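Local coordinates for Lin0012 protein (Listeria innocua, PDB 3K17), which probably phosphorylates phosphomevalonate with ATP in the mevalonate pathway to isopentenyl diphosphate, as a member of the GHMP kinase family, at residues A[12-18]-A[30-35]; A[171-175]-A[207-211]. All blocks are in the same frame, centred on the assembly; numbering follows the deposited sequence.

Contact 1 of 2, residues A[12-18]-A[30-35]; sequences PGKLYVA and AILTAV
The phenol ring of Y16 lies over L32: methyl CD2 of L32 stands 3.5 Å from the ring centroid and 4° off the ring normal, a CH-pi contact centred on the face, while CB of A30 meets the ring edge in plane. The two side chains run side by side in the same direction. L32 CG sits beside its own backbone N, anti to the carbonyl carbon (chi1 -61°), and from there its CD2 also meets the aliphatic chain of K14, whose CD is 3.8 Å away. K14 and A34, like Y16 and L32, are antiparallel non-hydrogen-bonded pairs, and their side chains share this face, which helix 162-169 covers. L15, T33 and V35 project from the other face; L15 CD1 touches V35 CG1 at 3.5 Å, the two side chains crossing at about a right angle. The backbones are joined by T33 N to L15 O (166°), L15 N to T33 O at 3.0 Å, and V35 N to G13 O. At the far end V17 N donates to I31 O at 2.8 Å, and A18 N adds a weak second bond to the same oxygen; I31 N answers to A18 O at 3.0 Å. V17 and A18 both face I31, and the side chain of V17 sets off toward the partner strand, where its CG2 meets T33 CG2. This is a classic beta bulge in the buried hairpin of strands 7-18 and 29-35.

Contact 2 of 2, residues A[171-175]-A[207-211]; sequences GWIAY and TLEEP
W172 and L208 are joined by the one direct hydrogen bond between 171-175 and 207-211: L208 N donates to W172 O at 2.7 Å and 168°. A bridging water carries the pairing one step further, accepting from W172 N at 2.9 Å and donating to L208 O at 2.7 Å. A second water links W172 O and T207 OG1 more weakly. CH-pi contacts follow in 210-211. P211 CD stands 3.8 Å from the centroid of the six-membered ring of W172, only 1° off its normal, and E210 CA lies over the five-membered ring on the same face, 4.0 Å from its centroid. The extended E210 side chain, with CG anti to the backbone N (chi1 -172°), crosses the indole obliquely over the same face, with CG 3.3 Å from W172 NE1. Both polar ends are used beyond the segments: W172 NE1 and E210 OE1 each hydrogen-bond to T351 OG1, which helps to fix the indole and the carboxylate. Apolar packing continues along the strand, where L208 CD1 rests on the backbone between I173 and A174, 3.6 Å from I173 C, and touches A174 CB at 3.9 Å. Strand 172-176 is flanked by strand 204-208 along one edge and strand 29-35 along the other. F262 of helix 241-264 packs on L208 and P211, A165 of helix 162-169 meets I173, and F215 of strand 214-219 meets the W172 indole edge-to-face.

Both contacts belong to one sheet, in which strands 29-35 and 172-176 are neighbours. A30 O to Y175 N and L32 O to I173 N, both probable hydrogen bonds, join them, while T33 packs on the W172 indole and I31 on L208. Contact 1 is buried, its centre about 6 Å from that of the chain, and relies on repeated direct backbone bonds with mainly apolar packing on both faces. Contact 2, with its centre about 14 Å from that of the chain, is partly exposed: pairing is brief, water takes over, and an indole face receives the departing chain. Helices 162-169 and 241-264 pack against both contacts.

Contact 1 of 2, residues A[12-18]-A[30-35]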
ATOM      1  N   PRO A  12      35.281  11.075  20.309  1.00 15.50           N
ATOM      2  CA  PRO A  12      34.775  12.032  21.289  1.00 15.83           C
ATOM      3  C   PRO A  12      33.494  12.703  20.810  1.00 16.85           C
ATOM      4  O   PRO A  12      33.250  12.797  19.606  1.00 17.21           O
ATOM      5  CB  PRO A  12      35.926  13.023  21.413  1.00 16.62           C
ATOM      6  CG  PRO A  12      36.433  13.086  19.986  1.00 14.48           C
ATOM      7  CD  PRO A  12      36.442  11.622  19.577  1.00 12.76           C
ATOM      8  N   GLY A  13      32.681  13.151  21.763  1.00 15.12           N
ATOM      9  CA  GLY A  13      31.456  13.857  21.438  1.00 14.58           C
ATOM     10  C   GLY A  13      31.850  15.278  21.067  1.00 15.50           C
ATOM     11  O   GLY A  13      33.029  15.626  21.139  1.00 12.87           O
ATOM     12  N   LYS A  14      30.880  16.106  20.694  1.00 14.28           N
ATOM     13  CA  LYS A  14      31.180  17.473  20.282  1.00 16.28           C
ATOM     14  C   LYS A  14      30.262  18.505  20.909  1.00 17.46           C
ATOM     15  O   LYS A  14      29.155  18.197  21.339  1.00 16.11           O
ATOM     16  CB  LYS A  14      31.064  17.593  18.759  1.00 15.33           C
ATOM     17  CG  LYS A  14      29.610  17.455  18.247  1.00 15.46           C
ATOM     18  CD  LYS A  14      28.896  18.814  18.117  1.00 15.11           C
ATOM     19  CE  LYS A  14      27.370  18.680  18.187  1.00 15.67           C
ATOM     20  NZ  LYS A  14      26.910  18.461  19.603  1.00 19.05           N
ATOM     21  N   LEU A  15      30.738  19.742  20.925  1.00 17.11           N
ATOM     22  CA  LEU A  15      29.983  20.863  21.451  1.00 16.31           C
ATOM     23  C   LEU A  15      30.287  22.099  20.626  1.00 18.36           C
ATOM     24  O   LEU A  15      31.449  22.488  20.495  1.00 17.21           O
ATOM     25  CB  LEU A  15      30.363  21.137  22.911  1.00 18.08           C
ATOM     26  CG  LEU A  15      29.698  20.260  23.977  1.00 18.77           C
ATOM     27  CD1 LEU A  15      30.277  20.576  25.344  1.00 19.44           C
ATOM     28  CD2 LEU A  15      28.182  20.510  23.955  1.00 16.83           C
ATOM     29  N   TYR A  16      29.252  22.699  20.048  1.00 16.54           N
ATOM     30  CA  TYR A  16      29.438  23.930  19.300  1.00 17.32           C
ATOM     31  C   TYR A  16      29.766  24.977  20.350  1.00 18.80           C
ATOM     32  O   TYR A  16      29.204  24.958  21.451  1.00 17.26           O
ATOM     33  CB  TYR A  16      28.152  24.323  18.575  1.00 15.77           C
ATOM     34  CG  TYR A  16      28.040  23.737  17.188  1.00 17.25           C
ATOM     35  CD1 TYR A  16      28.670  24.351  16.104  1.00 16.35           C
ATOM     36  CD2 TYR A  16      27.344  22.551  16.964  1.00 14.40           C
ATOM     37  CE1 TYR A  16      28.615  23.803  14.836  1.00 17.07           C
ATOM     38  CE2 TYR A  16      27.283  21.987  15.690  1.00 17.25           C
ATOM     39  CZ  TYR A  16      27.924  22.621  14.632  1.00 18.86           C
ATOM     40  OH  TYR A  16      27.885  22.073  13.373  1.00 20.13           O
ATOM     41  N   VAL A  17      30.677  25.885  20.021  1.00 19.11           N
ATOM     42  CA  VAL A  17      31.063  26.934  20.958  1.00 18.31           C
ATOM     43  C   VAL A  17      30.553  28.285  20.464  1.00 19.94           C
ATOM     44  O   VAL A  17      30.171  29.130  21.262  1.00 20.24           O
ATOM     45  CB  VAL A  17      32.594  26.996  21.130  1.00 18.83           C
ATOM     46  CG1 VAL A  17      32.971  28.160  22.046  1.00 18.23           C
ATOM     47  CG2 VAL A  17      33.104  25.684  21.711  1.00 17.60           C
ATOM     48  N   ALA A  18      30.529  28.460  19.145  1.00 18.64           N
ATOM     49  CA  ALA A  18      30.067  29.695  18.527  1.00 20.81           C
ATOM     50  C   ALA A  18      29.782  29.483  17.040  1.00 19.75           C
ATOM     51  O   ALA A  18      30.353  28.598  16.416  1.00 19.78           O
ATOM     52  CB  ALA A  18      31.131  30.785  18.694  1.00 19.82           C
ATOM     53  N   ALA A  30      32.276  28.039  12.233  1.00 20.74           N
ATOM     54  CA  ALA A  30      31.887  27.816  13.618  1.00 19.93           C
ATOM     55  C   ALA A  30      33.083  27.275  14.383  1.00 17.81           C
ATOM     56  O   ALA A  30      34.008  26.711  13.793  1.00 19.70           O
ATOM     57  CB  ALA A  30      30.723  26.821  13.707  1.00 19.25           C
ATOM     58  N   ILE A  31      33.058  27.463  15.698  1.00 17.44           N
ATOM     59  CA  ILE A  31      34.107  26.971  16.571  1.00 17.07           C
ATOM     60  C   ILE A  31      33.500  25.778  17.319  1.00 17.39           C
ATOM     61  O   ILE A  31      32.351  25.840  17.739  1.00 14.69           O
ATOM     62  CB  ILE A  31      34.512  28.023  17.621  1.00 19.39           C
ATOM     63  CG1 ILE A  31      35.030  29.293  16.932  1.00 22.06           C
ATOM     64  CG2 ILE A  31      35.565  27.428  18.566  1.00 17.38           C
ATOM     65  CD1 ILE A  31      36.267  29.068  16.083  1.00 24.32           C
ATOM     66  N   LEU A  32      34.258  24.696  17.463  1.00 16.05           N
ATOM     67  CA  LEU A  32      33.758  23.534  18.196  1.00 17.14           C
ATOM     68  C   LEU A  32      34.872  22.884  18.975  1.00 16.92           C
ATOM     69  O   LEU A  32      36.047  23.018  18.633  1.00 17.31           O
ATOM     70  CB  LEU A  32      33.181  22.463  17.262  1.00 15.03           C
ATOM     71  CG  LEU A  32      31.990  22.738  16.345  1.00 13.41           C
ATOM     72  CD1 LEU A  32      32.487  22.904  14.914  1.00 11.18           C
ATOM     73  CD2 LEU A  32      31.009  21.548  16.430  1.00 15.51           C
ATOM     74  N   THR A  33      34.496  22.187  20.037  1.00 15.45           N
ATOM     75  CA  THR A  33      35.465  21.447  20.809  1.00 14.71           C
ATOM     76  C   THR A  33      34.913  20.044  20.995  1.00 16.81           C
ATOM     77  O   THR A  33      33.700  19.856  21.139  1.00 17.45           O
ATOM     78  CB  THR A  33      35.731  22.060  22.206  1.00 14.08           C
ATOM     79  OG1 THR A  33      36.679  21.234  22.897  1.00 15.09           O
ATOM     80  CG2 THR A  33      34.454  22.113  23.039  1.00 15.56           C
ATOM     81  N   ALA A  34      35.798  19.057  20.957  1.00 17.08           N
ATOM     82  CA  ALA A  34      35.394  17.681  21.185  1.00 17.86           C
ATOM     83  C   ALA A  34      35.390  17.554  22.709  1.00 16.62           C
ATOM     84  O   ALA A  34      36.060  18.336  23.396  1.00 16.66           O
ATOM     85  CB  ALA A  34      36.400  16.725  20.560  1.00 15.13           C
ATOM     86  N   VAL A  35      34.641  16.596  23.248  1.00 16.65           N
ATOM     87  CA  VAL A  35      34.580  16.434  24.698  1.00 16.20           C
ATOM     88  C   VAL A  35      35.097  15.072  25.149  1.00 16.72           C
ATOM     89  O   VAL A  35      35.171  14.125  24.365  1.00 13.92           O
ATOM     90  CB  VAL A  35      33.128  16.629  25.235  1.00 18.70           C
ATOM     91  CG1 VAL A  35      32.546  17.941  24.717  1.00 17.31           C
ATOM     92  CG2 VAL A  35      32.253  15.473  24.804  1.00 20.15           C
TER

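Contact 2 of 2, residues A[171-175]-A[207-211]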
ATOM      1  N   GLY A 171      40.074  17.718  19.728  1.00 17.06           N
ATOM      2  CA  GLY A 171      40.523  19.042  20.122  1.00 15.85           C
ATOM      3  C   GLY A 171      39.548  20.164  19.823  1.00 18.98           C
ATOM      4  O   GLY A 171      38.329  19.964  19.804  1.00 16.37           O
ATOM      5  N   TRP A 172      40.100  21.355  19.597  1.00 17.02           N
ATOM      6  CA  TRP A 172      39.327  22.545  19.286  1.00 17.09           C
ATOM      7  C   TRP A 172      39.538  22.893  17.819  1.00 19.41           C
ATOM      8  O   TRP A 172      40.673  22.863  17.332  1.00 17.77           O
ATOM      9  CB  TRP A 172      39.793  23.731  20.147  1.00 17.87           C
ATOM     10  CG  TRP A 172      39.496  23.600  21.616  1.00 17.12           C
ATOM     11  CD1 TRP A 172      40.070  22.730  22.500  1.00 17.37           C
ATOM     12  CD2 TRP A 172      38.507  24.328  22.354  1.00 15.31           C
ATOM     13  NE1 TRP A 172      39.496  22.867  23.740  1.00 16.87           N
ATOM     14  CE2 TRP A 172      38.532  23.840  23.679  1.00 17.22           C
ATOM     15  CE3 TRP A 172      37.597  25.343  22.022  1.00 18.14           C
ATOM     16  CZ2 TRP A 172      37.679  24.331  24.675  1.00 16.75           C
ATOM     17  CZ3 TRP A 172      36.747  25.833  23.013  1.00 16.81           C
ATOM     18  CH2 TRP A 172      36.796  25.323  24.324  1.00 16.50           C
ATOM     19  N   ILE A 173      38.460  23.237  17.118  1.00 17.21           N
ATOM     20  CA  ILE A 173      38.581  23.585  15.707  1.00 16.64           C
ATOM     21  C   ILE A 173      37.707  24.743  15.253  1.00 17.94           C
ATOM     22  O   ILE A 173      36.692  25.080  15.874  1.00 15.81           O
ATOM     23  CB  ILE A 173      38.210  22.400  14.775  1.00 16.40           C
ATOM     24  CG1 ILE A 173      36.741  22.018  14.987  1.00 16.11           C
ATOM     25  CG2 ILE A 173      39.123  21.210  15.035  1.00 16.00           C
ATOM     26  CD1 ILE A 173      36.166  21.085  13.916  1.00 12.84           C
ATOM     27  N   ALA A 174      38.129  25.341  14.145  1.00 17.85           N
ATOM     28  CA  ALA A 174      37.386  26.391  13.490  1.00 17.53           C
ATOM     29  C   ALA A 174      36.935  25.622  12.250  1.00 19.35           C
ATOM     30  O   ALA A 174      37.764  25.195  11.439  1.00 20.32           O
ATOM     31  CB  ALA A 174      38.295  27.539  13.104  1.00 19.27           C
ATOM     32  N   TYR A 175      35.631  25.412  12.119  1.00 21.04           N
ATOM     33  CA  TYR A 175      35.099  24.669  10.980  1.00 18.21           C
ATOM     34  C   TYR A 175      34.400  25.581   9.986  1.00 18.65           C
ATOM     35  O   TYR A 175      33.509  26.349  10.358  1.00 20.52           O
ATOM     36  CB  TYR A 175      34.097  23.617  11.461  1.00 15.85           C
ATOM     37  CG  TYR A 175      33.406  22.897  10.325  1.00 18.08           C
ATOM     38  CD1 TYR A 175      34.084  21.948   9.568  1.00 14.48           C
ATOM     39  CD2 TYR A 175      32.084  23.194   9.981  1.00 16.47           C
ATOM     40  CE1 TYR A 175      33.469  21.307   8.490  1.00 19.69           C
ATOM     41  CE2 TYR A 175      31.461  22.558   8.903  1.00 18.53           C
ATOM     42  CZ  TYR A 175      32.159  21.615   8.163  1.00 17.38           C
ATOM     43  OH  TYR A 175      31.554  20.979   7.099  1.00 16.14           O
ATOM     44  N   THR A 207      42.762  23.447  13.182  1.00 25.21           N
ATOM     45  CA  THR A 207      42.998  23.049  14.558  1.00 26.69           C
ATOM     46  C   THR A 207      43.335  24.318  15.341  1.00 27.92           C
ATOM     47  O   THR A 207      44.150  25.126  14.895  1.00 26.30           O
ATOM     48  CB  THR A 207      44.171  22.056  14.649  1.00 29.45           C
ATOM     49  OG1 THR A 207      43.773  20.794  14.089  1.00 30.43           O
ATOM     50  CG2 THR A 207      44.587  21.852  16.098  1.00 31.08           C
ATOM     51  N   LEU A 208      42.697  24.490  16.496  1.00 26.78           N
ATOM     52  CA  LEU A 208      42.910  25.657  17.340  1.00 27.51           C
ATOM     53  C   LEU A 208      43.534  25.306  18.684  1.00 29.03           C
ATOM     54  O   LEU A 208      43.586  24.139  19.079  1.00 28.57           O
ATOM     55  CB  LEU A 208      41.587  26.376  17.602  1.00 27.40           C
ATOM     56  CG  LEU A 208      40.846  26.977  16.412  1.00 28.73           C
ATOM     57  CD1 LEU A 208      39.472  27.472  16.870  1.00 28.42           C
ATOM     58  CD2 LEU A 208      41.661  28.114  15.823  1.00 28.65           C
ATOM     59  N   GLU A 209      44.004  26.335  19.380  1.00 29.18           N
ATOM     60  CA  GLU A 209      44.613  26.169  20.692  1.00 31.49           C
ATOM     61  C   GLU A 209      43.527  26.358  21.738  1.00 28.88           C
ATOM     62  O   GLU A 209      42.720  27.288  21.648  1.00 27.52           O
ATOM     63  CB  GLU A 209      45.716  27.213  20.913  1.00 34.61           C
ATOM     64  CG  GLU A 209      46.928  27.067  19.997  1.00 42.66           C
ATOM     65  CD  GLU A 209      48.104  26.390  20.685  1.00 48.25           C
ATOM     66  OE1 GLU A 209      48.620  26.963  21.676  1.00 48.79           O
ATOM     67  OE2 GLU A 209      48.512  25.293  20.235  1.00 50.61           O
ATOM     68  N   GLU A 210      43.512  25.472  22.724  1.00 27.02           N
ATOM     69  CA  GLU A 210      42.531  25.533  23.797  1.00 26.22           C
ATOM     70  C   GLU A 210      42.690  26.835  24.580  1.00 26.81           C
ATOM     71  O   GLU A 210      43.798  27.203  24.967  1.00 27.22           O
ATOM     72  CB  GLU A 210      42.732  24.345  24.735  1.00 27.38           C
ATOM     73  CG  GLU A 210      41.654  24.185  25.789  1.00 30.25           C
ATOM     74  CD  GLU A 210      41.914  22.994  26.690  1.00 33.06           C
ATOM     75  OE1 GLU A 210      42.458  21.985  26.198  1.00 36.04           O
ATOM     76  OE2 GLU A 210      41.565  23.054  27.885  1.00 36.56           O
ATOM     77  N   PRO A 211      41.585  27.557  24.813  1.00 25.26           N
ATOM     78  CA  PRO A 211      41.686  28.810  25.565  1.00 25.38           C
ATOM     79  C   PRO A 211      42.101  28.531  27.007  1.00 25.99           C
ATOM     80  O   PRO A 211      41.844  27.441  27.542  1.00 23.77           O
ATOM     81  CB  PRO A 211      40.272  29.381  25.481  1.00 23.79           C
ATOM     82  CG  PRO A 211      39.762  28.831  24.189  1.00 24.36           C
ATOM     83  CD  PRO A 211      40.239  27.403  24.241  1.00 23.98           C
TER
HETATM   84  O   HOH W   1      42.947  21.574  19.603  1.00 24.57           O
HETATM   85  O   HOH W   2      41.952  19.705  16.688  1.00 27.83           O